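Local coordinates for mitogen-activated protein kinase, putative (Map kinase-like protein) (Leishmania major, PDB 3PG1) that probably binds ATP and phosphorylates proteins on serine or threonine, as a MAP kinase with the two-lobed eukaryotic protein kinase fold, at residues Pro23-Arg28 against Cys39-Ser44; His85-Ile91 against Val149-Val155; Ala201-Met206 against Phe303-Arg308. All blocks are in the same frame, centred on the assembly; numbering follows the deposited sequence.

Contact 1: residues Pro23-Arg28 against Cys39-Ser44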
ATOM      1  N   PRO A  23      20.463  19.528  -2.242  1.00 70.76           N
ATOM      2  CA  PRO A  23      21.538  18.587  -2.618  1.00 72.69           C
ATOM      3  C   PRO A  23      21.197  17.686  -3.818  1.00 77.55           C
ATOM      4  O   PRO A  23      21.927  16.724  -4.085  1.00 80.57           O
ATOM      5  CB  PRO A  23      21.738  17.767  -1.336  1.00 73.14           C
ATOM      6  CG  PRO A  23      20.391  17.748  -0.697  1.00 74.34           C
ATOM      7  CD  PRO A  23      19.721  19.055  -1.051  1.00 70.02           C
ATOM      8  N   TYR A  24      20.112  18.007  -4.546  1.00 70.83           N
ATOM      9  CA  TYR A  24      19.599  17.204  -5.651  1.00 69.84           C
ATOM     10  C   TYR A  24      19.935  17.649  -7.055  1.00 77.13           C
ATOM     11  O   TYR A  24      20.178  18.827  -7.312  1.00 79.17           O
ATOM     12  CB  TYR A  24      18.076  16.978  -5.501  1.00 67.94           C
ATOM     13  CG  TYR A  24      17.695  16.473  -4.128  1.00 67.69           C
ATOM     14  CD1 TYR A  24      17.912  15.148  -3.767  1.00 68.33           C
ATOM     15  CD2 TYR A  24      17.172  17.337  -3.169  1.00 67.61           C
ATOM     16  CE1 TYR A  24      17.608  14.690  -2.487  1.00 67.71           C
ATOM     17  CE2 TYR A  24      16.859  16.890  -1.890  1.00 66.66           C
ATOM     18  CZ  TYR A  24      17.082  15.566  -1.550  1.00 72.70           C
ATOM     19  OH  TYR A  24      16.781  15.123  -0.284  1.00 71.43           O
ATOM     20  N   THR A  25      19.941  16.673  -7.967  1.00 75.34           N
ATOM     21  CA  THR A  25      20.156  16.845  -9.398  1.00 78.21           C
ATOM     22  C   THR A  25      18.976  16.144 -10.083  1.00 83.07           C
ATOM     23  O   THR A  25      18.891  14.914 -10.032  1.00 82.19           O
ATOM     24  CB  THR A  25      21.537  16.290  -9.825  1.00 85.04           C
ATOM     25  OG1 THR A  25      22.566  16.906  -9.047  1.00 83.23           O
ATOM     26  CG2 THR A  25      21.819  16.495 -11.313  1.00 84.71           C
ATOM     27  N   VAL A  26      18.047  16.928 -10.658  1.00 81.09           N
ATOM     28  CA  VAL A  26      16.852  16.425 -11.359  1.00 81.14           C
ATOM     29  C   VAL A  26      17.301  15.872 -12.720  1.00 89.45           C
ATOM     30  O   VAL A  26      17.715  16.639 -13.587  1.00 90.82           O
ATOM     31  CB  VAL A  26      15.749  17.508 -11.512  1.00 83.89           C
ATOM     32  CG1 VAL A  26      14.461  16.912 -12.066  1.00 82.50           C
ATOM     33  CG2 VAL A  26      15.487  18.230 -10.198  1.00 82.20           C
ATOM     34  N   GLN A  27      17.242  14.543 -12.885  1.00 87.55           N
ATOM     35  CA  GLN A  27      17.692  13.869 -14.098  1.00 90.31           C
ATOM     36  C   GLN A  27      16.616  13.724 -15.167  1.00 97.05           C
ATOM     37  O   GLN A  27      16.858  14.087 -16.320  1.00 99.44           O
ATOM     38  CB  GLN A  27      18.315  12.502 -13.771  1.00 91.90           C
ATOM     39  CG  GLN A  27      19.701  12.575 -13.133  1.00103.34           C
ATOM     40  CD  GLN A  27      20.323  11.207 -12.950  1.00121.61           C
ATOM     41  OE1 GLN A  27      19.704  10.269 -12.431  1.00110.58           O
ATOM     42  NE2 GLN A  27      21.575  11.069 -13.367  1.00119.78           N
ATOM     43  N   ARG A  28      15.444  13.167 -14.804  1.00 93.01           N
ATOM     44  CA  ARG A  28      14.366  12.926 -15.763  1.00 93.96           C
ATOM     45  C   ARG A  28      12.973  13.061 -15.156  1.00 97.91           C
ATOM     46  O   ARG A  28      12.810  13.022 -13.936  1.00 95.17           O
ATOM     47  CB  ARG A  28      14.541  11.553 -16.452  1.00 95.33           C
ATOM     48  CG  ARG A  28      14.276  10.369 -15.530  1.00100.05           C
ATOM     49  CD  ARG A  28      14.893   9.079 -16.016  1.00105.45           C
ATOM     50  NE  ARG A  28      15.104   8.158 -14.900  1.00107.53           N
ATOM     51  CZ  ARG A  28      14.201   7.291 -14.451  1.00118.53           C
ATOM     52  NH1 ARG A  28      13.009   7.200 -15.034  1.00105.90           N
ATOM     53  NH2 ARG A  28      14.481   6.504 -13.421  1.00 99.50           N
ATOM     54  N   CYS A  39       9.525  13.616 -10.385  1.00 73.48           N
ATOM     55  CA  CYS A  39      10.733  13.585 -11.198  1.00 73.97           C
ATOM     56  C   CYS A  39      11.762  12.668 -10.565  1.00 76.59           C
ATOM     57  O   CYS A  39      11.906  12.655  -9.343  1.00 73.82           O
ATOM     58  CB  CYS A  39      11.296  14.989 -11.393  1.00 75.01           C
ATOM     59  SG  CYS A  39      10.483  15.937 -12.700  1.00 80.21           S
ATOM     60  N   ALA A  40      12.481  11.909 -11.392  1.00 75.52           N
ATOM     61  CA  ALA A  40      13.553  11.054 -10.909  1.00 76.19           C
ATOM     62  C   ALA A  40      14.848  11.880 -10.895  1.00 82.90           C
ATOM     63  O   ALA A  40      15.248  12.449 -11.918  1.00 84.24           O
ATOM     64  CB  ALA A  40      13.700   9.830 -11.794  1.00 78.55           C
ATOM     65  N   GLY A  41      15.441  11.989  -9.712  1.00 79.02           N
ATOM     66  CA  GLY A  41      16.675  12.724  -9.486  1.00 80.18           C
ATOM     67  C   GLY A  41      17.697  11.890  -8.745  1.00 85.05           C
ATOM     68  O   GLY A  41      17.540  10.669  -8.628  1.00 84.51           O
ATOM     69  N   VAL A  42      18.757  12.546  -8.241  1.00 82.12           N
ATOM     70  CA  VAL A  42      19.836  11.904  -7.486  1.00 82.36           C
ATOM     71  C   VAL A  42      20.209  12.799  -6.286  1.00 83.89           C
ATOM     72  O   VAL A  42      20.254  14.020  -6.437  1.00 83.19           O
ATOM     73  CB  VAL A  42      21.046  11.601  -8.431  1.00 90.14           C
ATOM     74  CG1 VAL A  42      22.347  11.409  -7.669  1.00 91.19           C
ATOM     75  CG2 VAL A  42      20.779  10.388  -9.312  1.00 91.01           C
ATOM     76  N   ASP A  43      20.469  12.197  -5.099  1.00 79.24           N
ATOM     77  CA  ASP A  43      20.916  12.966  -3.931  1.00 78.83           C
ATOM     78  C   ASP A  43      22.448  13.288  -4.038  1.00 88.30           C
ATOM     79  O   ASP A  43      23.087  12.899  -5.021  1.00 89.23           O
ATOM     80  CB  ASP A  43      20.508  12.283  -2.601  1.00 76.99           C
ATOM     81  CG  ASP A  43      21.255  11.012  -2.211  1.00 79.87           C
ATOM     82  OD1 ASP A  43      21.949  10.435  -3.075  1.00 81.17           O
ATOM     83  OD2 ASP A  43      21.128  10.586  -1.045  1.00 81.25           O
ATOM     84  N   SER A  44      23.028  14.000  -3.055  1.00 87.94           N
ATOM     85  CA  SER A  44      24.453  14.363  -3.093  1.00 91.79           C
ATOM     86  C   SER A  44      25.439  13.165  -2.980  1.00 98.48           C
ATOM     87  O   SER A  44      26.647  13.354  -3.158  1.00101.02           O
ATOM     88  CB  SER A  44      24.767  15.444  -2.058  1.00 96.65           C
ATOM     89  OG  SER A  44      24.600  14.976  -0.729  1.00105.72           O
TER
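The open end of the hairpin formed by the first two strands of the kinase N-lobe, whose turn in this family is the glycine-rich loop, is built here around a classic beta bulge. Before the bulge the pairing is regular: Thr25 N donates to Val42 O (3.1 Å) and Val42 N to Thr25 O (3.0 Å), with Val26 and Gly41 following as a non-hydrogen-bonded pair. Then Ala40 O takes both Gln27 N and Arg28 N, each at 3.0 Å; the Arg28 bond is almost straight (174°) and the Gln27 bond bent (136°). Ala40 N answers to Arg28 O at 2.8 Å.

Arg28 has its CG between backbone N and carbonyl carbon (chi1 71°). From there the chain runs out extended and lays one guanidinium face over the Ala40 methyl, Arg28 CZ to Ala40 CB 3.7 Å. Gln27 reaches obliquely across Val42, bringing OE1 to 3.3 Å from CG2. Arg28, Ala40 and Val42 share one face of the sheet; on the opposite face Val26 CG1 rests 3.8 Å from Cys39 CB, and helix 7-19 packs on Val26. The Tyr24 ring turns an edge to Val42 O, while its hydroxyl bonds to Asp96; neighbouring Asp43 forms a salt bridge with Arg95.

Two N-H groups on one carbonyl fix the extra residue in place, while the Ala40 methyl meets the flat Arg28 guanidinium by van der Waals contact, taking none of its N-H groups.

Contact 2: residues His85-Ile91 against Val149-Val155; sequences HFHHPNI and VLHEAGV
Phe86 presents one face of its ring to Leu150, whose CD2 stands 4.0 Å from the ring centroid and 22° off the normal, a CH-pi contact between two side chains that cross at about a right angle. This is where the loop between helix 70-85, the kinase C helix, and the fourth strand of the N-lobe sheet meets the C-terminal end of helix 133-152, the long E helix of the C-lobe, just ahead of the catalytic loop. The opposite face of Phe86 is covered by His85 CD2. Round the rest of the ring, Phe86 CD1 lies 3.8 Å from Val149 CG1, its CE1 lies 3.6 Å from Ala153 CB, and Val155 CG2 comes in at the edge near CZ.

Val149 CG1 faces Phe86 and also touches Ile91 and His88 CB, while Val149 CG2 sits over a face of the His88 imidazole, 3.5 Å from its centroid. His88 reaches that methyl because its CG is anti to the backbone N (chi1 -171°). Pro89 CD covers the other face of the imidazole, and His88 ND1 accepts Asn90 N at 3.1 Å, which fixes the ring's rotation and, if the ring is neutral, would put its proton on NE2. Ile91 closes the type I turn begun by His88 and brings CD1 to 3.7 Å from Leu150 CG; Phe178 also packs against Ile91 and Leu150.

Polar atoms have partners elsewhere: His85 NE2 bonds to Glu335 O, and Asn90 ND2 to Ile173 O and His142 ND1. The helix ends in a Schellman motif with Gly154 as C-prime residue, defined by Val155 N to Leu150 O at 3.0 Å and Gly154 N to His151 O; Ala153 N also donates to Leu150 O, from the opposite face of its carbonyl plane.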
ATOM      1  N   HIS A  85       5.514   8.944  10.008  1.00 35.65           N
ATOM      2  CA  HIS A  85       5.223   8.191  11.230  1.00 33.62           C
ATOM      3  C   HIS A  85       6.095   6.929  11.400  1.00 36.08           C
ATOM      4  O   HIS A  85       6.405   6.536  12.524  1.00 35.16           O
ATOM      5  CB  HIS A  85       3.728   7.827  11.259  1.00 32.94           C
ATOM      6  CG  HIS A  85       3.290   7.223  12.556  1.00 34.53           C
ATOM      7  ND1 HIS A  85       3.118   7.996  13.691  1.00 36.46           N
ATOM      8  CD2 HIS A  85       3.031   5.931  12.865  1.00 34.34           C
ATOM      9  CE1 HIS A  85       2.792   7.149  14.651  1.00 35.02           C
ATOM     10  NE2 HIS A  85       2.722   5.898  14.204  1.00 33.55           N
ATOM     11  N   PHE A  86       6.447   6.272  10.299  1.00 32.76           N
ATOM     12  CA  PHE A  86       7.232   5.011  10.334  1.00 29.46           C
ATOM     13  C   PHE A  86       8.710   5.247  10.057  1.00 36.21           C
ATOM     14  O   PHE A  86       9.044   6.138   9.299  1.00 32.59           O
ATOM     15  CB  PHE A  86       6.673   4.017   9.303  1.00 29.16           C
ATOM     16  CG  PHE A  86       5.239   3.673   9.631  1.00 28.24           C
ATOM     17  CD1 PHE A  86       4.943   2.717  10.598  1.00 29.63           C
ATOM     18  CD2 PHE A  86       4.184   4.379   9.051  1.00 29.71           C
ATOM     19  CE1 PHE A  86       3.626   2.455  10.956  1.00 29.80           C
ATOM     20  CE2 PHE A  86       2.860   4.119   9.420  1.00 33.22           C
ATOM     21  CZ  PHE A  86       2.587   3.145  10.348  1.00 30.30           C
ATOM     22  N   HIS A  87       9.577   4.394  10.619  1.00 35.59           N
ATOM     23  CA  HIS A  87      11.024   4.400  10.416  1.00 37.20           C
ATOM     24  C   HIS A  87      11.394   2.952  10.454  1.00 36.38           C
ATOM     25  O   HIS A  87      11.931   2.461  11.452  1.00 37.42           O
ATOM     26  CB  HIS A  87      11.736   5.191  11.533  1.00 40.10           C
ATOM     27  CG  HIS A  87      11.254   6.603  11.622  1.00 45.14           C
ATOM     28  ND1 HIS A  87      10.236   6.961  12.499  1.00 47.07           N
ATOM     29  CD2 HIS A  87      11.583   7.679  10.869  1.00 48.05           C
ATOM     30  CE1 HIS A  87      10.013   8.246  12.278  1.00 47.49           C
ATOM     31  NE2 HIS A  87      10.808   8.724  11.318  1.00 48.54           N
ATOM     32  N   HIS A  88      10.994   2.232   9.404  1.00 29.71           N
ATOM     33  CA  HIS A  88      11.188   0.792   9.366  1.00 28.31           C
ATOM     34  C   HIS A  88      11.659   0.365   7.976  1.00 32.87           C
ATOM     35  O   HIS A  88      11.152   0.904   6.996  1.00 30.63           O
ATOM     36  CB  HIS A  88       9.860   0.084   9.750  1.00 25.83           C
ATOM     37  CG  HIS A  88      10.003  -1.389   9.956  1.00 27.99           C
ATOM     38  ND1 HIS A  88      10.015  -2.269   8.882  1.00 29.57           N
ATOM     39  CD2 HIS A  88      10.097  -2.091  11.099  1.00 29.35           C
ATOM     40  CE1 HIS A  88      10.142  -3.477   9.401  1.00 29.62           C
ATOM     41  NE2 HIS A  88      10.207  -3.425  10.731  1.00 30.15           N
ATOM     42  N   PRO A  89      12.589  -0.616   7.871  1.00 34.00           N
ATOM     43  CA  PRO A  89      13.082  -1.022   6.536  1.00 35.15           C
ATOM     44  C   PRO A  89      12.035  -1.487   5.522  1.00 34.30           C
ATOM     45  O   PRO A  89      12.298  -1.438   4.338  1.00 33.65           O
ATOM     46  CB  PRO A  89      14.090  -2.159   6.837  1.00 38.29           C
ATOM     47  CG  PRO A  89      14.405  -2.069   8.277  1.00 42.26           C
ATOM     48  CD  PRO A  89      13.240  -1.395   8.950  1.00 36.99           C
ATOM     49  N   ASN A  90      10.895  -1.992   5.971  1.00 31.31           N
ATOM     50  CA  ASN A  90       9.875  -2.539   5.069  1.00 30.42           C
ATOM     51  C   ASN A  90       8.785  -1.578   4.705  1.00 31.80           C
ATOM     52  O   ASN A  90       7.893  -1.954   3.946  1.00 29.62           O
ATOM     53  CB  ASN A  90       9.260  -3.793   5.664  1.00 26.68           C
ATOM     54  CG  ASN A  90      10.235  -4.923   5.775  1.00 37.16           C
ATOM     55  OD1 ASN A  90      10.378  -5.523   6.835  1.00 34.44           O
ATOM     56  ND2 ASN A  90      10.926  -5.234   4.693  1.00 33.53           N
ATOM     57  N   ILE A  91       8.852  -0.344   5.229  1.00 29.44           N
ATOM     58  CA  ILE A  91       7.867   0.715   5.000  1.00 28.56           C
ATOM     59  C   ILE A  91       8.576   1.868   4.315  1.00 35.00           C
ATOM     60  O   ILE A  91       9.560   2.391   4.858  1.00 32.72           O
ATOM     61  CB  ILE A  91       7.177   1.161   6.325  1.00 31.15           C
ATOM     62  CG1 ILE A  91       6.461  -0.034   7.086  1.00 29.91           C
ATOM     63  CG2 ILE A  91       6.199   2.359   6.067  1.00 31.89           C
ATOM     64  CD1 ILE A  91       5.390  -0.718   6.309  1.00 35.85           C
ATOM     65  N   VAL A 149       3.966  -4.024  10.913  1.00 24.87           N
ATOM     66  CA  VAL A 149       4.406  -2.708  11.387  1.00 25.26           C
ATOM     67  C   VAL A 149       3.252  -1.689  11.202  1.00 25.41           C
ATOM     68  O   VAL A 149       2.932  -0.943  12.135  1.00 23.46           O
ATOM     69  CB  VAL A 149       5.757  -2.260  10.718  1.00 30.10           C
ATOM     70  CG1 VAL A 149       6.140  -0.826  11.144  1.00 30.87           C
ATOM     71  CG2 VAL A 149       6.874  -3.238  11.095  1.00 29.80           C
ATOM     72  N   LEU A 150       2.626  -1.680  10.032  1.00 23.02           N
ATOM     73  CA  LEU A 150       1.503  -0.775   9.822  1.00 24.50           C
ATOM     74  C   LEU A 150       0.377  -1.090  10.838  1.00 26.16           C
ATOM     75  O   LEU A 150      -0.049  -0.208  11.575  1.00 28.22           O
ATOM     76  CB  LEU A 150       0.946  -0.943   8.387  1.00 24.39           C
ATOM     77  CG  LEU A 150       1.841  -0.503   7.216  1.00 29.24           C
ATOM     78  CD1 LEU A 150       1.145  -0.842   5.876  1.00 28.34           C
ATOM     79  CD2 LEU A 150       2.210   0.992   7.296  1.00 28.20           C
ATOM     80  N   HIS A 151       0.006  -2.368  10.959  1.00 23.37           N
ATOM     81  CA  HIS A 151      -1.099  -2.822  11.836  1.00 22.36           C
ATOM     82  C   HIS A 151      -0.832  -2.531  13.298  1.00 26.21           C
ATOM     83  O   HIS A 151      -1.770  -2.125  14.009  1.00 25.93           O
ATOM     84  CB  HIS A 151      -1.386  -4.308  11.616  1.00 22.54           C
ATOM     85  CG  HIS A 151      -1.904  -4.635  10.239  1.00 24.39           C
ATOM     86  ND1 HIS A 151      -2.048  -5.950   9.822  1.00 24.18           N
ATOM     87  CD2 HIS A 151      -2.252  -3.803   9.217  1.00 24.92           C
ATOM     88  CE1 HIS A 151      -2.474  -5.878   8.563  1.00 23.84           C
ATOM     89  NE2 HIS A 151      -2.556  -4.601   8.146  1.00 23.94           N
ATOM     90  N   GLU A 152       0.449  -2.637  13.725  1.00 24.13           N
ATOM     91  CA  GLU A 152       0.820  -2.341  15.124  1.00 25.30           C
ATOM     92  C   GLU A 152       0.614  -0.844  15.435  1.00 30.90           C
ATOM     93  O   GLU A 152       0.341  -0.495  16.585  1.00 31.64           O
ATOM     94  CB  GLU A 152       2.251  -2.834  15.464  1.00 26.83           C
ATOM     95  CG  GLU A 152       2.370  -4.361  15.508  1.00 35.05           C
ATOM     96  CD  GLU A 152       1.530  -4.996  16.596  1.00 40.62           C
ATOM     97  OE1 GLU A 152       1.813  -4.690  17.769  1.00 40.14           O
ATOM     98  OE2 GLU A 152       0.493  -5.625  16.296  1.00 34.97           O
ATOM     99  N   ALA A 153       0.677   0.021  14.414  1.00 25.81           N
ATOM    100  CA  ALA A 153       0.403   1.455  14.587  1.00 27.28           C
ATOM    101  C   ALA A 153      -1.094   1.819  14.300  1.00 31.42           C
ATOM    102  O   ALA A 153      -1.420   3.004  14.275  1.00 32.67           O
ATOM    103  CB  ALA A 153       1.307   2.267  13.670  1.00 29.26           C
ATOM    104  N   GLY A 154      -1.971   0.825  14.126  1.00 30.13           N
ATOM    105  CA  GLY A 154      -3.392   1.044  13.827  1.00 30.53           C
ATOM    106  C   GLY A 154      -3.669   1.470  12.389  1.00 34.96           C
ATOM    107  O   GLY A 154      -4.733   2.010  12.087  1.00 36.70           O
ATOM    108  N   VAL A 155      -2.713   1.249  11.484  1.00 28.05           N
ATOM    109  CA  VAL A 155      -2.877   1.662  10.098  1.00 27.26           C
ATOM    110  C   VAL A 155      -3.217   0.470   9.242  1.00 29.79           C
ATOM    111  O   VAL A 155      -2.552  -0.568   9.310  1.00 29.77           O
ATOM    112  CB  VAL A 155      -1.599   2.438   9.637  1.00 30.83           C
ATOM    113  CG1 VAL A 155      -1.628   2.772   8.126  1.00 31.41           C
ATOM    114  CG2 VAL A 155      -1.446   3.704  10.465  1.00 31.74           C
TER

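Contact 3: residues Ala201-Met206 against Phe303-Arg308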
ATOM      1  N   ALA A 201     -10.507  -8.139  -0.310  1.00 24.09           N
ATOM      2  CA  ALA A 201     -11.056  -9.119   0.610  1.00 23.05           C
ATOM      3  C   ALA A 201     -12.560  -9.194   0.362  1.00 25.95           C
ATOM      4  O   ALA A 201     -13.142  -8.182  -0.040  1.00 26.28           O
ATOM      5  CB  ALA A 201     -10.774  -8.673   2.038  1.00 22.37           C
ATOM      6  N   PRO A 202     -13.201 -10.349   0.614  1.00 24.17           N
ATOM      7  CA  PRO A 202     -14.683 -10.452   0.425  1.00 24.80           C
ATOM      8  C   PRO A 202     -15.475  -9.352   1.119  1.00 27.66           C
ATOM      9  O   PRO A 202     -16.344  -8.766   0.485  1.00 26.24           O
ATOM     10  CB  PRO A 202     -15.006 -11.839   0.994  1.00 25.68           C
ATOM     11  CG  PRO A 202     -13.735 -12.615   0.734  1.00 28.49           C
ATOM     12  CD  PRO A 202     -12.634 -11.643   1.034  1.00 24.44           C
ATOM     13  N   GLU A 203     -15.092  -8.968   2.348  1.00 23.54           N
ATOM     14  CA  GLU A 203     -15.771  -7.862   3.044  1.00 23.86           C
ATOM     15  C   GLU A 203     -15.616  -6.498   2.332  1.00 27.10           C
ATOM     16  O   GLU A 203     -16.530  -5.693   2.434  1.00 27.72           O
ATOM     17  CB  GLU A 203     -15.383  -7.784   4.563  1.00 24.81           C
ATOM     18  CG  GLU A 203     -13.887  -7.560   4.846  1.00 27.31           C
ATOM     19  CD  GLU A 203     -12.972  -8.775   4.940  1.00 25.15           C
ATOM     20  OE1 GLU A 203     -11.955  -8.664   5.658  1.00 23.95           O
ATOM     21  OE2 GLU A 203     -13.238  -9.817   4.290  1.00 22.55           O
ATOM     22  N   LEU A 204     -14.504  -6.237   1.579  1.00 24.80           N
ATOM     23  CA  LEU A 204     -14.429  -4.961   0.819  1.00 26.34           C
ATOM     24  C   LEU A 204     -15.245  -5.071  -0.457  1.00 29.58           C
ATOM     25  O   LEU A 204     -15.859  -4.091  -0.880  1.00 29.52           O
ATOM     26  CB  LEU A 204     -12.982  -4.564   0.471  1.00 26.97           C
ATOM     27  CG  LEU A 204     -12.057  -4.216   1.691  1.00 30.44           C
ATOM     28  CD1 LEU A 204     -10.711  -3.833   1.209  1.00 28.47           C
ATOM     29  CD2 LEU A 204     -12.627  -3.006   2.511  1.00 33.86           C
ATOM     30  N   VAL A 205     -15.276  -6.272  -1.085  1.00 26.70           N
ATOM     31  CA  VAL A 205     -16.087  -6.454  -2.320  1.00 25.99           C
ATOM     32  C   VAL A 205     -17.567  -6.226  -1.916  1.00 31.18           C
ATOM     33  O   VAL A 205     -18.348  -5.687  -2.701  1.00 32.24           O
ATOM     34  CB  VAL A 205     -15.879  -7.887  -2.941  1.00 27.51           C
ATOM     35  CG1 VAL A 205     -16.848  -8.132  -4.121  1.00 27.30           C
ATOM     36  CG2 VAL A 205     -14.400  -8.118  -3.367  1.00 26.09           C
ATOM     37  N   MET A 206     -17.943  -6.674  -0.687  1.00 27.65           N
ATOM     38  CA  MET A 206     -19.310  -6.509  -0.165  1.00 27.12           C
ATOM     39  C   MET A 206     -19.518  -5.170   0.562  1.00 32.96           C
ATOM     40  O   MET A 206     -20.525  -4.985   1.255  1.00 33.94           O
ATOM     41  CB  MET A 206     -19.725  -7.713   0.668  1.00 28.68           C
ATOM     42  CG  MET A 206     -19.677  -9.028  -0.128  1.00 31.02           C
ATOM     43  SD  MET A 206     -20.315 -10.424   0.822  1.00 33.79           S
ATOM     44  CE  MET A 206     -19.067 -10.544   2.154  1.00 30.19           C
ATOM     45  N   PHE A 303     -12.556 -16.718   3.836  1.00 23.43           N
ATOM     46  CA  PHE A 303     -13.591 -15.787   3.361  1.00 24.06           C
ATOM     47  C   PHE A 303     -14.016 -14.856   4.503  1.00 25.23           C
ATOM     48  O   PHE A 303     -14.133 -13.640   4.332  1.00 22.89           O
ATOM     49  CB  PHE A 303     -14.810 -16.599   2.872  1.00 26.86           C
ATOM     50  CG  PHE A 303     -15.848 -15.765   2.159  1.00 27.85           C
ATOM     51  CD1 PHE A 303     -15.842 -15.657   0.772  1.00 29.01           C
ATOM     52  CD2 PHE A 303     -16.809 -15.053   2.877  1.00 29.50           C
ATOM     53  CE1 PHE A 303     -16.813 -14.883   0.108  1.00 29.41           C
ATOM     54  CE2 PHE A 303     -17.763 -14.255   2.214  1.00 31.43           C
ATOM     55  CZ  PHE A 303     -17.778 -14.208   0.835  1.00 29.38           C
ATOM     56  N   ASN A 304     -14.228 -15.426   5.673  1.00 23.01           N
ATOM     57  CA  ASN A 304     -14.678 -14.641   6.818  1.00 23.70           C
ATOM     58  C   ASN A 304     -13.457 -14.095   7.591  1.00 25.74           C
ATOM     59  O   ASN A 304     -12.692 -14.902   8.127  1.00 25.59           O
ATOM     60  CB  ASN A 304     -15.565 -15.531   7.729  1.00 26.29           C
ATOM     61  CG  ASN A 304     -16.056 -14.856   8.989  1.00 38.24           C
ATOM     62  OD1 ASN A 304     -15.714 -13.714   9.250  1.00 24.89           O
ATOM     63  ND2 ASN A 304     -16.945 -15.512   9.765  1.00 30.71           N
ATOM     64  N   PRO A 305     -13.297 -12.740   7.729  1.00 24.45           N
ATOM     65  CA  PRO A 305     -12.148 -12.188   8.494  1.00 23.19           C
ATOM     66  C   PRO A 305     -12.067 -12.634   9.956  1.00 22.96           C
ATOM     67  O   PRO A 305     -10.962 -12.697  10.504  1.00 22.52           O
ATOM     68  CB  PRO A 305     -12.382 -10.667   8.424  1.00 24.50           C
ATOM     69  CG  PRO A 305     -13.802 -10.533   8.169  1.00 27.78           C
ATOM     70  CD  PRO A 305     -14.143 -11.641   7.219  1.00 23.77           C
ATOM     71  N   GLN A 306     -13.200 -13.005  10.576  1.00 22.31           N
ATOM     72  CA  GLN A 306     -13.175 -13.484  11.978  1.00 24.06           C
ATOM     73  C   GLN A 306     -12.312 -14.764  12.113  1.00 29.35           C
ATOM     74  O   GLN A 306     -11.858 -15.018  13.206  1.00 29.86           O
ATOM     75  CB  GLN A 306     -14.595 -13.848  12.457  1.00 24.97           C
ATOM     76  CG  GLN A 306     -15.532 -12.650  12.340  1.00 28.04           C
ATOM     77  CD  GLN A 306     -16.959 -12.947  12.610  1.00 30.70           C
ATOM     78  OE1 GLN A 306     -17.503 -14.002  12.248  1.00 31.27           O
ATOM     79  NE2 GLN A 306     -17.629 -11.977  13.207  1.00 27.57           N
ATOM     80  N   ARG A 307     -12.112 -15.558  11.021  1.00 23.91           N
ATOM     81  CA  ARG A 307     -11.324 -16.819  11.053  1.00 23.96           C
ATOM     82  C   ARG A 307     -10.010 -16.665  10.301  1.00 25.70           C
ATOM     83  O   ARG A 307      -9.296 -17.665  10.147  1.00 26.29           O
ATOM     84  CB  ARG A 307     -12.099 -17.966  10.309  1.00 28.25           C
ATOM     85  CG  ARG A 307     -13.364 -18.439  10.935  1.00 37.23           C
ATOM     86  CD  ARG A 307     -14.063 -19.538  10.125  1.00 28.46           C
ATOM     87  NE  ARG A 307     -15.472 -19.155   9.917  1.00 48.93           N
ATOM     88  CZ  ARG A 307     -16.464 -19.423  10.760  1.00 60.75           C
ATOM     89  NH1 ARG A 307     -16.250 -20.171  11.834  1.00 64.83           N
ATOM     90  NH2 ARG A 307     -17.684 -18.982  10.516  1.00 49.63           N
ATOM     91  N   ARG A 308      -9.750 -15.486   9.741  1.00 20.41           N
ATOM     92  CA  ARG A 308      -8.555 -15.189   8.926  1.00 20.24           C
ATOM     93  C   ARG A 308      -7.309 -15.007   9.812  1.00 22.95           C
ATOM     94  O   ARG A 308      -7.342 -14.339  10.873  1.00 20.28           O
ATOM     95  CB  ARG A 308      -8.802 -13.993   7.990  1.00 19.31           C
ATOM     96  CG  ARG A 308      -7.771 -13.904   6.815  1.00 19.38           C
ATOM     97  CD  ARG A 308      -8.096 -12.724   5.878  1.00 19.49           C
ATOM     98  NE  ARG A 308      -9.491 -12.848   5.384  1.00 22.65           N
ATOM     99  CZ  ARG A 308     -10.337 -11.832   5.190  1.00 23.64           C
ATOM    100  NH1 ARG A 308      -9.929 -10.580   5.357  1.00 18.46           N
ATOM    101  NH2 ARG A 308     -11.574 -12.061   4.757  1.00 20.82           N
TER
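The Phe303 ring carries Pro202 on one face, CB 3.6 Å from the centroid and nearly on the ring normal, in a CH-pi contact; the Arg308 guanidinium has Pro305 CA over one face and the Glu203 carboxylate at its edge. Ala201-Pro202-Glu203 is the APE motif that closes the activation segment, and its glutamate pairs with the arginine of the C-lobe as is classic for protein kinases. The salt bridge is end-on and bidentate: Arg308 NH1 gives to Glu203 OE1 at 2.8 Å and Arg308 NH2 to Glu203 OE2 at 2.8 Å, the latter nearly straight (175°). Both oxygens use their syn lone pairs, and the carboxylate and guanidinium planes lie 23° apart, nearly coplanar.

Glu203 bends at chi2 (-87°) to meet the arginine, and the Pro305 ring lies over one face of its carboxylate, with Pro305 CB 3.4 Å from Glu203 OE1. Bonds from Arg308 NE to Glu302 O and Arg308 NH1 to Leu214 O fix the orientation of the guanidinium in a buried site, where the paired charges probably stay ionised. Ala201 and Pro202 also pack on Trp218 of helix 214-229. Met206 CE also reaches the Phe303 ring, 3.9 Å from Phe303 CE2.

From the N terminus the chain first makes contact 1, a short closure within the N-lobe: ten residues separate its segments, all within the first hairpin. Contact 2 opens later, where helix 70-85 gives way to loop, and closes 57 residues on, at the end of helix 133-152, so it ties the N-lobe to the C-lobe. Contact 3 spans 96 residues and lies wholly in the C-lobe, joining the end of the activation segment to the loop after helix 291-300. The three follow one another in series, without nesting or crossing. Centres of contacts 1 and 3 are about 43 Å apart; that of contact 2 lies nearer to each than they do to one another.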